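Local coordinates for lantibiotic dehydratase (Microbispora corallina, PDB 5EHK), which probably dehydrates serine and threonine residues of the precursor peptide of the lantibiotic NAI-107 in a tRNA-dependent reaction, at residues Val723-Val727 with Leu738-Asp742; Leu127-Arg131 with Val747-Glu752; Arg726-Ser731 with Glu758-Val764; Val14-Val18 with Met136-Pro142. Numbering follows the deposited sequence.

Interaction 1 of 4, residues Val723-Val727 with Leu738-Asp742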
loop_
_atom_site.group_PDB
_atom_site.type_symbol
_atom_site.label_atom_id
_atom_site.label_comp_id
_atom_site.label_asym_id
_atom_site.label_seq_id
_atom_site.Cartn_x
_atom_site.Cartn_y
_atom_site.Cartn_z
ATOM N N VAL A 723 15.748 9.612 35.119
ATOM C CA VAL A 723 16.904 9.618 34.244
ATOM C C VAL A 723 18.150 9.792 35.085
ATOM O O VAL A 723 18.243 10.723 35.891
ATOM C CB VAL A 723 16.805 10.775 33.211
ATOM C CG1 VAL A 723 18.034 10.853 32.311
ATOM C CG2 VAL A 723 15.535 10.650 32.412
ATOM N N PRO A 724 19.122 8.897 34.893
ATOM C CA PRO A 724 20.422 8.977 35.560
ATOM C C PRO A 724 21.165 10.277 35.266
ATOM O O PRO A 724 20.792 11.044 34.377
ATOM C CB PRO A 724 21.181 7.765 35.003
ATOM C CG PRO A 724 20.399 7.318 33.807
ATOM C CD PRO A 724 18.984 7.662 34.112
ATOM N N ARG A 725 22.214 10.531 36.035
ATOM C CA ARG A 725 22.982 11.752 35.863
ATOM C C ARG A 725 23.802 11.632 34.576
ATOM O O ARG A 725 23.979 12.607 33.840
ATOM C CB ARG A 725 23.851 11.986 37.101
ATOM C CG ARG A 725 24.686 13.242 37.113
ATOM C CD ARG A 725 25.482 13.292 38.404
ATOM N NE ARG A 725 26.412 12.163 38.499
ATOM C CZ ARG A 725 27.656 12.176 38.026
ATOM N NH1 ARG A 725 28.124 13.264 37.442
ATOM N NH2 ARG A 725 28.434 11.111 38.136
ATOM N N ARG A 726 24.272 10.420 34.291
ATOM C CA ARG A 726 25.003 10.166 33.046
ATOM C C ARG A 726 24.145 9.431 32.023
ATOM O O ARG A 726 23.477 8.422 32.332
ATOM C CB ARG A 726 26.316 9.414 33.291
ATOM C CG ARG A 726 27.444 10.268 33.870
ATOM C CD ARG A 726 28.493 9.401 34.557
ATOM N NE ARG A 726 27.931 8.726 35.725
ATOM C CZ ARG A 726 28.587 7.862 36.493
ATOM N NH1 ARG A 726 29.837 7.523 36.206
ATOM N NH2 ARG A 726 27.973 7.316 37.530
ATOM N N VAL A 727 24.164 9.956 30.802
ATOM C CA VAL A 727 23.402 9.370 29.718
ATOM C C VAL A 727 24.255 9.320 28.466
ATOM O O VAL A 727 25.211 10.074 28.315
ATOM C CB VAL A 727 22.089 10.137 29.434
ATOM C CG1 VAL A 727 21.130 10.016 30.614
ATOM C CG2 VAL A 727 22.378 11.580 29.138
ATOM N N LEU A 738 27.321 12.056 28.061
ATOM C CA LEU A 738 27.134 13.345 28.718
ATOM C C LEU A 738 26.957 13.151 30.215
ATOM O O LEU A 738 26.219 12.269 30.656
ATOM C CB LEU A 738 25.927 14.113 28.156
ATOM C CG LEU A 738 25.861 14.513 26.680
ATOM C CD1 LEU A 738 24.495 15.109 26.405
ATOM C CD2 LEU A 738 26.986 15.468 26.277
ATOM N N ASP A 739 27.663 13.968 30.989
ATOM C CA ASP A 739 27.395 14.078 32.410
ATOM C C ASP A 739 26.425 15.243 32.658
ATOM O O ASP A 739 26.800 16.411 32.482
ATOM C CB ASP A 739 28.714 14.271 33.158
ATOM C CG ASP A 739 28.591 13.994 34.641
ATOM O OD1 ASP A 739 27.624 14.482 35.269
ATOM O OD2 ASP A 739 29.435 13.242 35.175
ATOM N N LEU A 740 25.203 14.930 33.107
ATOM C CA LEU A 740 24.168 15.961 33.229
ATOM C C LEU A 740 24.280 16.797 34.500
ATOM O O LEU A 740 23.441 17.670 34.752
ATOM C CB LEU A 740 22.758 15.375 33.121
ATOM C CG LEU A 740 22.377 14.782 31.766
ATOM C CD1 LEU A 740 20.869 14.543 31.660
ATOM C CD2 LEU A 740 22.902 15.644 30.631
ATOM N N ASP A 741 25.320 16.533 35.287
ATOM C CA ASP A 741 25.635 17.358 36.447
ATOM C C ASP A 741 26.486 18.514 35.937
ATOM O O ASP A 741 26.360 19.657 36.383
ATOM C CB ASP A 741 26.409 16.536 37.494
ATOM C CG ASP A 741 26.051 16.905 38.953
ATOM O OD1 ASP A 741 25.776 18.096 39.250
ATOM O OD2 ASP A 741 26.055 15.983 39.806
ATOM N N ASP A 742 27.353 18.194 34.986
ATOM C CA ASP A 742 28.201 19.178 34.334
ATOM C C ASP A 742 27.408 20.289 33.632
ATOM O O ASP A 742 26.446 20.025 32.919
ATOM C CB ASP A 742 29.127 18.478 33.352
ATOM C CG ASP A 742 30.230 19.374 32.862
ATOM O OD1 ASP A 742 29.969 20.549 32.545
ATOM O OD2 ASP A 742 31.376 18.903 32.808
#

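Interaction 2 of 4, residues Leu127-Arg131 with Val747-Glu752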
loop_
_atom_site.group_PDB
_atom_site.type_symbol
_atom_site.label_atom_id
_atom_site.label_comp_id
_atom_site.label_asym_id
_atom_site.label_seq_id
_atom_site.Cartn_x
_atom_site.Cartn_y
_atom_site.Cartn_z
ATOM N N LEU A 127 31.673 24.929 21.794
ATOM C CA LEU A 127 30.812 23.740 21.751
ATOM C C LEU A 127 31.340 22.684 20.775
ATOM O O LEU A 127 31.278 21.484 21.043
ATOM C CB LEU A 127 29.358 24.103 21.426
ATOM C CG LEU A 127 28.552 24.822 22.509
ATOM C CD1 LEU A 127 27.111 25.022 22.068
ATOM C CD2 LEU A 127 28.602 24.050 23.822
ATOM N N ALA A 128 31.843 23.142 19.636
ATOM C CA ALA A 128 32.482 22.257 18.679
ATOM C C ALA A 128 33.671 21.557 19.328
ATOM O O ALA A 128 33.833 20.342 19.208
ATOM C CB ALA A 128 32.939 23.041 17.461
ATOM N N LEU A 129 34.491 22.323 20.039
ATOM C CA LEU A 129 35.666 21.757 20.688
ATOM C C LEU A 129 35.267 20.767 21.768
ATOM O O LEU A 129 35.891 19.715 21.921
ATOM C CB LEU A 129 36.497 22.853 21.332
ATOM C CG LEU A 129 37.717 22.256 22.018
ATOM C CD1 LEU A 129 38.850 22.059 21.016
ATOM C CD2 LEU A 129 38.141 23.099 23.203
ATOM N N LEU A 130 34.191 21.092 22.478
ATOM C CA LEU A 130 33.682 20.240 23.543
ATOM C C LEU A 130 33.242 18.896 22.993
ATOM O O LEU A 130 33.433 17.873 23.637
ATOM C CB LEU A 130 32.526 20.925 24.272
ATOM C CG LEU A 130 31.898 20.190 25.454
ATOM C CD1 LEU A 130 32.938 19.889 26.513
ATOM C CD2 LEU A 130 30.753 21.015 26.029
ATOM N N ARG A 131 32.635 18.910 21.812
ATOM C CA ARG A 131 32.215 17.682 21.152
ATOM C C ARG A 131 33.423 16.812 20.877
ATOM O O ARG A 131 33.369 15.596 21.053
ATOM C CB ARG A 131 31.479 17.986 19.858
ATOM C CG ARG A 131 30.160 18.672 20.063
ATOM C CD ARG A 131 29.540 19.057 18.741
ATOM N NE ARG A 131 28.405 19.945 18.962
ATOM C CZ ARG A 131 27.193 19.516 19.302
ATOM N NH1 ARG A 131 26.962 18.210 19.441
ATOM N NH2 ARG A 131 26.211 20.389 19.493
ATOM N N VAL A 747 24.502 22.280 28.465
ATOM C CA VAL A 747 24.201 23.194 27.369
ATOM C C VAL A 747 24.485 22.507 26.056
ATOM O O VAL A 747 23.898 22.828 25.042
ATOM C CB VAL A 747 24.997 24.520 27.441
ATOM C CG1 VAL A 747 25.079 25.030 28.881
ATOM C CG2 VAL A 747 26.386 24.362 26.833
ATOM N N LEU A 748 25.397 21.546 26.085
ATOM C CA LEU A 748 25.714 20.774 24.903
ATOM C C LEU A 748 24.509 19.935 24.496
ATOM O O LEU A 748 24.238 19.753 23.303
ATOM C CB LEU A 748 26.938 19.897 25.150
ATOM C CG LEU A 748 27.484 19.215 23.894
ATOM C CD1 LEU A 748 28.098 20.224 22.941
ATOM C CD2 LEU A 748 28.500 18.164 24.287
ATOM N N LEU A 749 23.792 19.429 25.499
ATOM C CA LEU A 749 22.593 18.638 25.271
ATOM C C LEU A 749 21.500 19.511 24.681
ATOM O O LEU A 749 20.674 19.035 23.906
ATOM C CB LEU A 749 22.097 17.985 26.563
ATOM C CG LEU A 749 20.748 17.251 26.486
ATOM C CD1 LEU A 749 20.902 15.935 25.781
ATOM C CD2 LEU A 749 20.110 17.046 27.853
ATOM N N ARG A 750 21.494 20.789 25.035
ATOM C CA ARG A 750 20.459 21.674 24.522
ATOM C C ARG A 750 20.704 21.959 23.050
ATOM O O ARG A 750 19.787 21.888 22.236
ATOM C CB ARG A 750 20.397 22.974 25.321
ATOM C CG ARG A 750 19.258 23.916 24.925
ATOM C CD ARG A 750 19.286 25.138 25.830
ATOM N NE ARG A 750 18.244 26.119 25.539
ATOM C CZ ARG A 750 18.023 27.190 26.291
ATOM N NH1 ARG A 750 18.778 27.412 27.359
ATOM N NH2 ARG A 750 17.058 28.045 25.979
ATOM N N ASP A 751 21.949 22.277 22.713
ATOM C CA ASP A 751 22.324 22.569 21.339
ATOM C C ASP A 751 22.104 21.342 20.471
ATOM O O ASP A 751 21.612 21.438 19.344
ATOM C CB ASP A 751 23.795 22.975 21.275
ATOM C CG ASP A 751 24.179 23.579 19.937
ATOM O OD1 ASP A 751 23.317 24.216 19.290
ATOM O OD2 ASP A 751 25.346 23.406 19.524
ATOM N N GLU A 752 22.471 20.183 21.009
ATOM C CA GLU A 752 22.337 18.931 20.276
ATOM C C GLU A 752 20.873 18.576 20.023
ATOM O O GLU A 752 20.551 17.956 19.009
ATOM C CB GLU A 752 23.064 17.792 20.999
ATOM C CG GLU A 752 23.120 16.493 20.213
ATOM C CD GLU A 752 24.017 16.569 18.979
ATOM O OE1 GLU A 752 25.091 17.212 19.031
ATOM O OE2 GLU A 752 23.639 15.984 17.944
#

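Interaction 3 of 4, residues Arg726-Ser731 with Glu758-Val764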
loop_
_atom_site.group_PDB
_atom_site.type_symbol
_atom_site.label_atom_id
_atom_site.label_comp_id
_atom_site.label_asym_id
_atom_site.label_seq_id
_atom_site.Cartn_x
_atom_site.Cartn_y
_atom_site.Cartn_z
ATOM N N ARG A 726 24.272 10.420 34.291
ATOM C CA ARG A 726 25.003 10.166 33.046
ATOM C C ARG A 726 24.145 9.431 32.023
ATOM O O ARG A 726 23.477 8.422 32.332
ATOM C CB ARG A 726 26.316 9.414 33.291
ATOM C CG ARG A 726 27.444 10.268 33.870
ATOM C CD ARG A 726 28.493 9.401 34.557
ATOM N NE ARG A 726 27.931 8.726 35.725
ATOM C CZ ARG A 726 28.587 7.862 36.493
ATOM N NH1 ARG A 726 29.837 7.523 36.206
ATOM N NH2 ARG A 726 27.973 7.316 37.530
ATOM N N VAL A 727 24.164 9.956 30.802
ATOM C CA VAL A 727 23.402 9.370 29.718
ATOM C C VAL A 727 24.255 9.320 28.466
ATOM O O VAL A 727 25.211 10.074 28.315
ATOM C CB VAL A 727 22.089 10.137 29.434
ATOM C CG1 VAL A 727 21.130 10.016 30.614
ATOM C CG2 VAL A 727 22.378 11.580 29.138
ATOM N N LEU A 728 23.918 8.387 27.588
ATOM C CA LEU A 728 24.439 8.386 26.239
ATOM C C LEU A 728 23.358 9.042 25.384
ATOM O O LEU A 728 22.197 8.595 25.384
ATOM C CB LEU A 728 24.675 6.950 25.783
ATOM C CG LEU A 728 25.524 6.683 24.536
ATOM C CD1 LEU A 728 26.939 7.261 24.665
ATOM C CD2 LEU A 728 25.572 5.188 24.245
ATOM N N ALA A 729 23.722 10.127 24.702
ATOM C CA ALA A 729 22.811 10.804 23.774
ATOM C C ALA A 729 23.001 10.221 22.378
ATOM O O ALA A 729 24.060 10.393 21.767
ATOM C CB ALA A 729 23.044 12.309 23.773
ATOM N N VAL A 730 21.993 9.496 21.903
ATOM C CA VAL A 730 22.104 8.728 20.664
ATOM C C VAL A 730 21.251 9.252 19.508
ATOM O O VAL A 730 20.048 9.465 19.651
ATOM C CB VAL A 730 21.732 7.232 20.894
ATOM C CG1 VAL A 730 21.880 6.431 19.599
ATOM C CG2 VAL A 730 22.600 6.619 21.987
ATOM N N SER A 731 21.883 9.445 18.358
ATOM C CA SER A 731 21.155 9.566 17.101
ATOM C C SER A 731 21.799 8.666 16.047
ATOM O O SER A 731 22.538 7.741 16.381
ATOM C CB SER A 731 21.120 11.002 16.613
ATOM O OG SER A 731 21.772 11.109 15.363
ATOM N N GLU A 758 15.085 14.104 17.081
ATOM C CA GLU A 758 14.667 12.753 17.441
ATOM C C GLU A 758 15.686 12.066 18.368
ATOM O O GLU A 758 15.705 10.842 18.487
ATOM C CB GLU A 758 14.399 11.919 16.180
ATOM C CG GLU A 758 15.657 11.487 15.420
ATOM C CD GLU A 758 16.453 12.654 14.849
ATOM O OE1 GLU A 758 15.956 13.807 14.873
ATOM O OE2 GLU A 758 17.592 12.415 14.386
ATOM N N LEU A 759 16.499 12.868 19.051
ATOM C CA LEU A 759 17.560 12.366 19.928
ATOM C C LEU A 759 16.983 11.586 21.102
ATOM O O LEU A 759 15.869 11.851 21.557
ATOM C CB LEU A 759 18.413 13.534 20.439
ATOM C CG LEU A 759 19.680 13.384 21.294
ATOM C CD1 LEU A 759 20.730 12.534 20.633
ATOM C CD2 LEU A 759 20.246 14.773 21.600
ATOM N N ILE A 760 17.732 10.598 21.574
ATOM C CA ILE A 760 17.311 9.841 22.741
ATOM C C ILE A 760 18.419 9.783 23.792
ATOM O O ILE A 760 19.523 10.288 23.579
ATOM C CB ILE A 760 16.914 8.416 22.371
ATOM C CG1 ILE A 760 18.109 7.683 21.769
ATOM C CG2 ILE A 760 15.732 8.447 21.450
ATOM C CD1 ILE A 760 17.900 6.202 21.605
ATOM N N ALA A 761 18.098 9.196 24.941
ATOM C CA ALA A 761 19.073 9.035 26.007
ATOM C C ALA A 761 19.166 7.578 26.419
ATOM O O ALA A 761 18.157 6.966 26.782
ATOM C CB ALA A 761 18.702 9.889 27.181
ATOM N N GLN A 762 20.377 7.026 26.373
ATOM C CA GLN A 762 20.587 5.671 26.861
ATOM C C GLN A 762 21.313 5.659 28.209
ATOM O O GLN A 762 22.234 6.459 28.471
ATOM C CB GLN A 762 21.379 4.853 25.851
ATOM C CG GLN A 762 20.539 4.054 24.868
ATOM C CD GLN A 762 21.400 3.325 23.832
ATOM O OE1 GLN A 762 22.567 2.986 24.086
ATOM N NE2 GLN A 762 20.836 3.119 22.642
ATOM N N GLN A 763 20.877 4.749 29.072
ATOM C CA GLN A 763 21.622 4.466 30.272
ATOM C C GLN A 763 22.938 3.817 29.871
ATOM O O GLN A 763 22.950 2.864 29.085
ATOM C CB GLN A 763 20.840 3.561 31.216
ATOM C CG GLN A 763 21.570 3.327 32.531
ATOM C CD GLN A 763 20.708 2.651 33.583
ATOM O OE1 GLN A 763 19.908 1.750 33.281
ATOM N NE2 GLN A 763 20.883 3.070 34.840
ATOM N N VAL A 764 24.033 4.371 30.394
ATOM C CA VAL A 764 25.385 3.882 30.152
ATOM C C VAL A 764 25.590 2.450 30.650
ATOM O O VAL A 764 25.122 2.082 31.731
ATOM C CB VAL A 764 26.392 4.790 30.839
ATOM C CG1 VAL A 764 27.809 4.318 30.588
ATOM C CG2 VAL A 764 26.207 6.209 30.360
#

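Interaction 4 of 4, residues Val14-Val18 with Met136-Pro142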
loop_
_atom_site.group_PDB
_atom_site.type_symbol
_atom_site.label_atom_id
_atom_site.label_comp_id
_atom_site.label_asym_id
_atom_site.label_seq_id
_atom_site.Cartn_x
_atom_site.Cartn_y
_atom_site.Cartn_z
ATOM N N VAL A 14 38.661 -4.567 18.595
ATOM C CA VAL A 14 38.262 -3.684 19.676
ATOM C C VAL A 14 38.317 -2.289 19.121
ATOM O O VAL A 14 39.270 -1.955 18.413
ATOM C CB VAL A 14 39.236 -3.763 20.862
ATOM C CG1 VAL A 14 38.794 -2.825 21.966
ATOM C CG2 VAL A 14 39.323 -5.190 21.372
ATOM N N ARG A 15 37.269 -1.508 19.373
ATOM C CA ARG A 15 37.264 -0.088 19.035
ATOM C C ARG A 15 37.346 0.659 20.341
ATOM O O ARG A 15 36.689 0.273 21.307
ATOM C CB ARG A 15 35.971 0.333 18.338
ATOM C CG ARG A 15 35.402 -0.613 17.299
ATOM C CD ARG A 15 34.135 -0.004 16.702
ATOM N NE ARG A 15 33.598 -0.797 15.603
ATOM C CZ ARG A 15 32.436 -1.442 15.662
ATOM N NH1 ARG A 15 31.683 -1.384 16.759
ATOM N NH2 ARG A 15 32.027 -2.151 14.629
ATOM N N THR A 16 38.142 1.715 20.393
ATOM C CA THR A 16 38.292 2.460 21.639
ATOM C C THR A 16 38.841 3.876 21.451
ATOM O O THR A 16 39.620 4.116 20.531
ATOM C CB THR A 16 39.155 1.643 22.613
ATOM O OG1 THR A 16 38.311 1.131 23.653
ATOM C CG2 THR A 16 40.310 2.470 23.206
ATOM N N PRO A 17 38.431 4.826 22.313
ATOM C CA PRO A 17 39.017 6.171 22.206
ATOM C C PRO A 17 40.407 6.273 22.858
ATOM O O PRO A 17 40.744 5.439 23.697
ATOM C CB PRO A 17 38.001 7.043 22.958
ATOM C CG PRO A 17 37.395 6.119 23.963
ATOM C CD PRO A 17 37.387 4.749 23.351
ATOM N N VAL A 18 41.197 7.284 22.496
ATOM C CA VAL A 18 42.522 7.433 23.098
ATOM C C VAL A 18 42.396 7.684 24.599
ATOM O O VAL A 18 43.127 7.089 25.389
ATOM C CB VAL A 18 43.335 8.588 22.494
ATOM C CG1 VAL A 18 43.133 8.676 20.998
ATOM C CG2 VAL A 18 42.944 9.872 23.150
ATOM N N MET A 136 37.047 12.253 22.206
ATOM C CA MET A 136 38.398 11.714 22.351
ATOM C C MET A 136 38.538 10.864 23.600
ATOM O O MET A 136 39.412 9.985 23.696
ATOM C CB MET A 136 39.423 12.838 22.396
ATOM C CG MET A 136 40.834 12.348 22.218
ATOM S SD MET A 136 42.011 13.660 21.857
ATOM C CE MET A 136 43.236 12.729 20.931
ATOM N N ARG A 137 37.643 11.107 24.545
ATOM C CA ARG A 137 37.746 10.463 25.828
ATOM C C ARG A 137 36.638 9.428 26.066
ATOM O O ARG A 137 36.701 8.638 27.004
ATOM C CB ARG A 137 37.902 11.533 26.926
ATOM C CG ARG A 137 39.269 12.291 26.788
ATOM C CD ARG A 137 39.390 13.628 27.543
ATOM N NE ARG A 137 39.174 13.457 28.988
ATOM C CZ ARG A 137 40.104 13.144 29.898
ATOM N NH1 ARG A 137 41.381 12.958 29.558
ATOM N NH2 ARG A 137 39.737 13.012 31.167
ATOM N N THR A 138 35.642 9.397 25.184
ATOM C CA THR A 138 34.510 8.488 25.368
ATOM C C THR A 138 33.992 7.734 24.155
ATOM O O THR A 138 33.384 6.690 24.333
ATOM C CB THR A 138 33.304 9.188 26.019
ATOM O OG1 THR A 138 32.963 10.360 25.257
ATOM C CG2 THR A 138 33.621 9.575 27.458
ATOM N N ARG A 139 34.190 8.249 22.941
ATOM C CA ARG A 139 33.615 7.593 21.743
ATOM C C ARG A 139 34.468 6.551 21.051
ATOM O O ARG A 139 35.396 6.888 20.313
ATOM C CB ARG A 139 33.174 8.601 20.668
ATOM C CG ARG A 139 32.564 7.928 19.433
ATOM C CD ARG A 139 31.090 8.120 19.329
ATOM N NE ARG A 139 30.767 9.041 18.249
ATOM C CZ ARG A 139 30.165 8.691 17.118
ATOM N NH1 ARG A 139 29.800 7.433 16.911
ATOM N NH2 ARG A 139 29.918 9.612 16.198
ATOM N N PRO A 140 34.078 5.280 21.199
ATOM C CA PRO A 140 34.863 4.170 20.647
ATOM C C PRO A 140 34.906 4.131 19.122
ATOM O O PRO A 140 35.806 3.484 18.590
ATOM C CB PRO A 140 34.145 2.927 21.183
ATOM C CG PRO A 140 32.753 3.391 21.487
ATOM C CD PRO A 140 32.856 4.835 21.882
ATOM N N THR A 141 34.011 4.839 18.438
ATOM C CA THR A 141 33.925 4.737 16.986
ATOM C C THR A 141 35.227 5.217 16.337
ATOM O O THR A 141 35.624 6.372 16.530
ATOM C CB THR A 141 32.737 5.556 16.440
ATOM O OG1 THR A 141 31.570 5.293 17.220
ATOM C CG2 THR A 141 32.472 5.219 14.984
ATOM N N PRO A 142 35.929 4.306 15.633
ATOM C CA PRO A 142 37.244 4.651 15.079
ATOM C C PRO A 142 37.112 5.799 14.111
ATOM O O PRO A 142 36.524 5.647 13.045
ATOM C CB PRO A 142 37.679 3.366 14.372
ATOM C CG PRO A 142 37.009 2.289 15.121
ATOM C CD PRO A 142 35.647 2.866 15.490
#

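Interaction 1 of 4, residues Val723-Val727 with Leu738-Asp742
This is the open end of a two-stranded antiparallel beta hairpin, where strands 726-730 and 735-739 separate. Val727 and Leu738 form a hydrogen-bonded pair: Val727 N reaches Leu738 O at 3.1 Å and Leu738 N reaches Val727 O at 2.9 Å. Arg726 and Asp739 follow as a non-hydrogen-bonded pair, so Asp739 N turns instead to His745 ND1. One more link, Leu740 N to Arg725 O (2.7 Å), carries the pairing past the strand ends. Asp739 suits this margin because its carboxylate serves two donors. OD1 accepts from Asp741 N at 3.1 Å, making an Asx turn, while Arg725 NH1 forms a salt bridge, 2.5 Å from Asp739 OD1, and gives OD2 a weak hydrogen bond at 2.6 Å. Asp741 OD2 stays 4.1 Å from Arg725 NE, beyond a salt bridge. Asp742 then N-caps helix 743-755, OD1 receiving weak bonds from Trp744 N and His745 N. Apolar residues take the face opposite Arg726 and Asp739, and there Val727 CG2 also lies 4.1 Å from Leu740 CG.

Interaction 2 of 4, residues Leu127-Arg131 with Val747-Glu752
Two helices cross nearly at right angles, their short axes 102° apart in direction and 11.0 Å apart at closest approach, so long side chains must bridge the gap. Leu127 (m, t) points its CA-to-CB bond toward the other helix and brings CD2 to 3.8 Å from Val747 CG2 and 4.0 Å from Leu748 CD1. Leu748 starts off sideways, but its t, p rotamer swings the end across. Its CD2 meets CD2 of Leu130, also t, p, at 4.0 Å, while CD1 lies over one face of the Arg131 guanidinium, 3.8 Å from CZ. Arg131 needs its whole length here: from an m chi1, chi2 and chi3 stay t, extending the chain until the charged end reaches helix 743-755. NH2 gives a hydrogen bond and salt bridge to Asp751 OD2 at 3.1 Å. Glu752 OE1 also lies near the guanidinium plane and completes a salt-bridge network, although its position and that of Arg131 NH1 are less certain. Glu752 OE2 is held by Arg755 and Thr756 of its own chain. Leu748 thus covers one face of the guanidinium while Asp751 and Glu752 lie at its edge, an arrangement in which one arginine serves both the apolar and the ionic half of the contact.

Interaction 3 of 4, residues Arg726-Ser731 with Glu758-Val764
Strand 760-763 runs antiparallel beside strand 726-730, completing a beta-alpha-beta crossover: strand 735-739, helix 743-755, then strand 760-763 on the far side of 726-730. Exposed Glu758 leads in, its OE2 4.4 Å from Ser731 CB; the hydroxyl of Ser731 is bonded to Gln734 and Asp733. Leu759, buried, folds back so that CD1 packs 3.9 Å from Ala729 CB. Ile760 forms a hydrogen-bonded pair with Val730: Ile760 N to Val730 O is 3.2 Å and Val730 N to Ile760 O 3.1 Å. Their branched side chains, well suited to a strand, meet at 3.8 Å between Ile760 CG1 and Val730 CB. On the other face, Ala761 opposes Ala729 in a non-hydrogen-bonded pair, their small methyls fitting this buried side; its backbone is hydrogen-bonded to that of Trp692 in strand 685-693. Gln762 pairs with Leu728 through these strands' shortest hydrogen bonds: Gln762 N to Leu728 O is 2.6 Å and Leu728 N to Gln762 O 2.7 Å. Its amide end lies against two side chains, OE1 3.7 Å from Leu728 CD2 and CD 4.0 Å from Val730 CG2. Gln763 points away and bonds Glu768. Last, Val764 sets CG2 4.0 Å from Arg726 O and 4.3 Å from Arg726 CB.

Interaction 4 of 4, residues Val14-Val18 with Met136-Pro142
Strand 6-17 ends against the turn that leaves helix 119-138, and no hydrogen bond crosses between them: the fit is one of proline rings, aliphatic carbons and backbone. Val14 is out of reach of the turn, its backbone being bonded to Ser150. Arg15 points toward the turn; its CB rests 3.2 Å from Pro140 O and its CD 3.5 Å from Pro142 CD, so the aliphatic part of a long side chain covers the prolines while NH1 goes on to a salt bridge with Glu785. Thr16 faces away, although its backbone comes nearest, with its CA 4.0 Å from that of Pro140. Thr16 N stands 3.4 Å from Pro140 O at an angle too poor for a bond, and the backbone of Thr16 is bonded to Gly148. Pro17 has the largest area covered of any residue in the contact. Its ring, with no N-H to satisfy, lies along the exit of the helix: CB is 3.3 Å from Met136 O, CG 3.8 Å from Thr138 C and CD 3.7 Å from Pro140 CA. Exposed Val18 closes the contact, its CG2 3.4 Å from Met136 CG. Strand 6-17 lies between strands 147-155 and 785-792, and the turn spans its end: Pro142 touches Val149, Pro140 touches Glu785, and Thr138 reaches Leu737 of strand 735-739.

From the N terminus, interaction 4 closes the first loop, bringing strand 6-17 to the end of helix 119-138 after 117 intervening residues. Interaction 2 opens on that same helix, at 127-131, before interaction 4 has closed, so the two cross; it closes only at helix 743-755, more than 600 residues later. Within that span lies the whole of interaction 1, a short hairpin closure. Interaction 3 starts from the same strand, sharing Arg726 and Val727, but closes beyond helix 743-755 and therefore crosses interaction 2. Leu738 packs on Leu748, Leu749 and Ala729, tying interaction 1 to interactions 2 and 3. Together they join the 726-763 region to the N-terminal strand and helix.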